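Local coordinates for ribosome-inactivating protein 3 (Zea mays, PDB 2PQG) that belongs to the plant ribosome-inactivating protein family, whose members combine a mixed beta sheet with a largely helical body, at residues 101-106 / 136-141. Numbering follows the deposited sequence.
Sequences RWLGFG and AKKKKM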
ATOM      1  N   ARG A 101      -4.275 -12.535 -13.628  1.00 22.54           N
ATOM      2  CA  ARG A 101      -3.771 -13.758 -13.020  1.00 23.18           C
ATOM      3  C   ARG A 101      -3.791 -13.605 -11.504  1.00 24.40           C
ATOM      4  O   ARG A 101      -3.542 -12.511 -10.979  1.00 24.05           O
ATOM      5  CB  ARG A 101      -2.345 -14.037 -13.487  1.00 16.80           C
ATOM      6  CG  ARG A 101      -2.275 -14.579 -14.873  1.00 26.32           C
ATOM      7  CD  ARG A 101      -0.847 -14.727 -15.348  1.00 35.31           C
ATOM      8  NE  ARG A 101      -0.732 -15.826 -16.302  1.00 46.15           N
ATOM      9  CZ  ARG A 101      -0.813 -17.110 -15.966  1.00 52.95           C
ATOM     10  NH1 ARG A 101      -0.702 -18.047 -16.897  1.00 55.94           N
ATOM     11  NH2 ARG A 101      -0.989 -17.463 -14.695  1.00 57.34           N
ATOM     12  N   TRP A 102      -4.101 -14.697 -10.811  1.00 23.80           N
ATOM     13  CA  TRP A 102      -4.130 -14.697  -9.355  1.00 23.03           C
ATOM     14  C   TRP A 102      -2.706 -14.832  -8.810  1.00 22.16           C
ATOM     15  O   TRP A 102      -1.951 -15.702  -9.248  1.00 22.21           O
ATOM     16  CB  TRP A 102      -4.980 -15.865  -8.840  1.00 21.71           C
ATOM     17  CG  TRP A 102      -6.475 -15.683  -8.964  1.00 21.85           C
ATOM     18  CD1 TRP A 102      -7.362 -16.533  -9.581  1.00 18.73           C
ATOM     19  CD2 TRP A 102      -7.262 -14.618  -8.409  1.00 17.45           C
ATOM     20  NE1 TRP A 102      -8.644 -16.058  -9.450  1.00 16.59           N
ATOM     21  CE2 TRP A 102      -8.615 -14.880  -8.749  1.00 17.56           C
ATOM     22  CE3 TRP A 102      -6.958 -13.455  -7.688  1.00 20.12           C
ATOM     23  CZ2 TRP A 102      -9.666 -14.035  -8.357  1.00 17.59           C
ATOM     24  CZ3 TRP A 102      -8.009 -12.608  -7.298  1.00 21.33           C
ATOM     25  CH2 TRP A 102      -9.343 -12.901  -7.650  1.00 21.40           C
ATOM     26  N   LEU A 103      -2.340 -13.968  -7.866  1.00 22.40           N
ATOM     27  CA  LEU A 103      -1.018 -14.023  -7.260  1.00 22.38           C
ATOM     28  C   LEU A 103      -0.935 -15.266  -6.365  1.00 26.20           C
ATOM     29  O   LEU A 103       0.144 -15.803  -6.122  1.00 27.99           O
ATOM     30  CB  LEU A 103      -0.746 -12.747  -6.446  1.00 18.34           C
ATOM     31  CG  LEU A 103      -0.225 -11.523  -7.229  1.00 21.41           C
ATOM     32  CD1 LEU A 103      -0.244 -10.241  -6.380  1.00  9.17           C
ATOM     33  CD2 LEU A 103       1.194 -11.820  -7.701  1.00 18.44           C
ATOM     34  N   GLY A 104      -2.088 -15.735  -5.895  1.00 27.53           N
ATOM     35  CA  GLY A 104      -2.105 -16.910  -5.042  1.00 30.90           C
ATOM     36  C   GLY A 104      -2.213 -16.562  -3.567  1.00 32.06           C
ATOM     37  O   GLY A 104      -2.531 -17.415  -2.738  1.00 34.93           O
ATOM     38  N   PHE A 105      -1.940 -15.304  -3.237  1.00 28.89           N
ATOM     39  CA  PHE A 105      -2.021 -14.840  -1.860  1.00 26.68           C
ATOM     40  C   PHE A 105      -2.815 -13.540  -1.838  1.00 26.76           C
ATOM     41  O   PHE A 105      -3.004 -12.915  -2.883  1.00 29.10           O
ATOM     42  CB  PHE A 105      -0.612 -14.644  -1.285  1.00 22.17           C
ATOM     43  CG  PHE A 105       0.308 -13.846  -2.164  1.00 17.80           C
ATOM     44  CD1 PHE A 105       0.451 -12.478  -1.980  1.00 17.89           C
ATOM     45  CD2 PHE A 105       1.045 -14.467  -3.166  1.00 18.16           C
ATOM     46  CE1 PHE A 105       1.321 -11.738  -2.775  1.00 17.03           C
ATOM     47  CE2 PHE A 105       1.919 -13.738  -3.973  1.00 18.75           C
ATOM     48  CZ  PHE A 105       2.058 -12.371  -3.777  1.00 18.17           C
ATOM     49  N   GLY A 106      -3.300 -13.143  -0.664  1.00 23.17           N
ATOM     50  CA  GLY A 106      -4.084 -11.922  -0.571  1.00 23.17           C
ATOM     51  C   GLY A 106      -3.269 -10.682  -0.244  1.00 23.95           C
ATOM     52  O   GLY A 106      -2.060 -10.758  -0.030  1.00 21.27           O
ATOM     53  N   ALA A 136       8.328  -5.921 -12.323  1.00 20.77           N
ATOM     54  CA  ALA A 136       8.151  -5.725 -13.758  1.00 23.95           C
ATOM     55  C   ALA A 136       8.443  -7.045 -14.445  1.00 25.72           C
ATOM     56  O   ALA A 136       8.076  -7.244 -15.597  1.00 29.47           O
ATOM     57  CB  ALA A 136       9.100  -4.657 -14.272  1.00 20.03           C
ATOM     58  N   LYS A 137       9.112  -7.943 -13.726  1.00 29.37           N
ATOM     59  CA  LYS A 137       9.454  -9.257 -14.258  1.00 32.04           C
ATOM     60  C   LYS A 137       8.660 -10.384 -13.613  1.00 33.06           C
ATOM     61  O   LYS A 137       9.025 -11.546 -13.795  1.00 34.82           O
ATOM     62  CB  LYS A 137      10.931  -9.577 -14.045  1.00 31.89           C
ATOM     63  CG  LYS A 137      11.854  -8.412 -14.184  1.00 35.76           C
ATOM     64  CD  LYS A 137      13.268  -8.900 -14.377  1.00 42.46           C
ATOM     65  CE  LYS A 137      14.197  -7.741 -14.669  1.00 44.23           C
ATOM     66  NZ  LYS A 137      15.253  -8.136 -15.641  1.00 46.11           N
ATOM     67  N   LYS A 138       7.600 -10.068 -12.865  1.00 33.42           N
ATOM     68  CA  LYS A 138       6.823 -11.129 -12.229  1.00 36.11           C
ATOM     69  C   LYS A 138       6.659 -12.256 -13.223  1.00 40.66           C
ATOM     70  O   LYS A 138       6.145 -12.082 -14.327  1.00 40.28           O
ATOM     71  CB  LYS A 138       5.440 -10.666 -11.780  1.00 35.73           C
ATOM     72  CG  LYS A 138       4.606 -11.808 -11.201  1.00 32.93           C
ATOM     73  CD  LYS A 138       4.891 -12.045  -9.734  1.00 33.61           C
ATOM     74  CE  LYS A 138       4.690 -13.507  -9.371  1.00 34.26           C
ATOM     75  NZ  LYS A 138       3.437 -14.074  -9.932  1.00 31.13           N
ATOM     76  N   LYS A 139       7.114 -13.420 -12.798  1.00 46.04           N
ATOM     77  CA  LYS A 139       7.099 -14.625 -13.603  1.00 50.26           C
ATOM     78  C   LYS A 139       5.969 -15.513 -13.159  1.00 52.54           C
ATOM     79  O   LYS A 139       5.468 -15.397 -12.045  1.00 52.88           O
ATOM     80  CB  LYS A 139       8.416 -15.368 -13.390  1.00 48.08           C
ATOM     81  CG  LYS A 139       8.657 -15.774 -11.912  1.00 47.99           C
ATOM     82  CD  LYS A 139       8.611 -14.567 -10.960  1.00 41.22           C
ATOM     83  CE  LYS A 139       9.298 -14.844  -9.656  1.00 38.10           C
ATOM     84  NZ  LYS A 139       8.388 -15.344  -8.590  1.00 39.54           N
ATOM     85  N   LYS A 140       5.575 -16.433 -14.015  1.00 55.28           N
ATOM     86  CA  LYS A 140       4.512 -17.379 -13.677  1.00 59.27           C
ATOM     87  C   LYS A 140       5.115 -18.596 -13.008  1.00 61.11           C
ATOM     88  O   LYS A 140       4.441 -19.380 -12.324  1.00 63.90           O
ATOM     89  CB  LYS A 140       3.844 -17.891 -14.939  1.00 59.90           C
ATOM     90  CG  LYS A 140       4.456 -17.381 -16.267  1.00 64.67           C
ATOM     91  CD  LYS A 140       3.442 -17.434 -17.407  1.00 64.27           C
ATOM     92  CE  LYS A 140       3.081 -18.865 -17.774  1.00 62.28           C
ATOM     93  NZ  LYS A 140       1.863 -18.930 -18.623  1.00 59.75           N
ATOM     94  N   MET A 141       6.419 -18.763 -13.206  1.00 61.93           N
ATOM     95  CA  MET A 141       7.063 -20.057 -13.015  1.00 63.31           C
ATOM     96  C   MET A 141       7.996 -20.036 -11.810  1.00 64.47           C
ATOM     97  O   MET A 141       8.608 -19.013 -11.504  1.00 63.54           O
ATOM     98  CB  MET A 141       7.836 -20.462 -14.272  1.00 60.85           C
ATOM     99  CG  MET A 141       7.046 -21.339 -15.230  1.00 58.16           C
ATOM    100  SD  MET A 141       6.218 -22.708 -14.399  1.00 57.04           S
ATOM    101  CE  MET A 141       5.184 -21.823 -13.235  1.00 43.61           C
TER
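Lys138 reaches over to Leu103 at the margin of the mixed beta sheet of the ribosome-inactivating protein fold, where the outermost strand 101-102 runs out and meets the loop that follows helix 125-135. From CB, which points at residues 101-106, the lysine chain leaves with CG anti to the backbone N (chi1 176°) and bends at chi2 and chi4. CG, CD and CE span the gap and bring the charged NZ across; NZ comes closest, 3.9 Å from CD2 of Leu103, with CD and CE just behind at 4.2 Å from that methyl. The same NZ curls back to its own loop in a weak bond to Lys139 O (3.2 Å) and forms a cation-pi contact with Trp85. A long, flexible lysine suits this place, since its tip can leave the loop backbone and still reach an aromatic ring. Leu103 suits its own place as a buried, branched side chain, packed against Trp85 of strand 84-86 and Leu177 of helix 171-189, while its CB sits 3.7 Å above the plane of the Phe105 ring, offset toward the rim. Gly104 and Phe105 form a G1 beta bulge opposite Gly88, and the positive phi of Gly104 (99°) is readily adopted by glycine. Lys140 is poorly ordered, and its CD lies over one face of the Arg101 guanidinium; the approach of two like-charged donors, Lys140 NZ and Arg101 NH1 at 3.2 Å, is therefore doubtful.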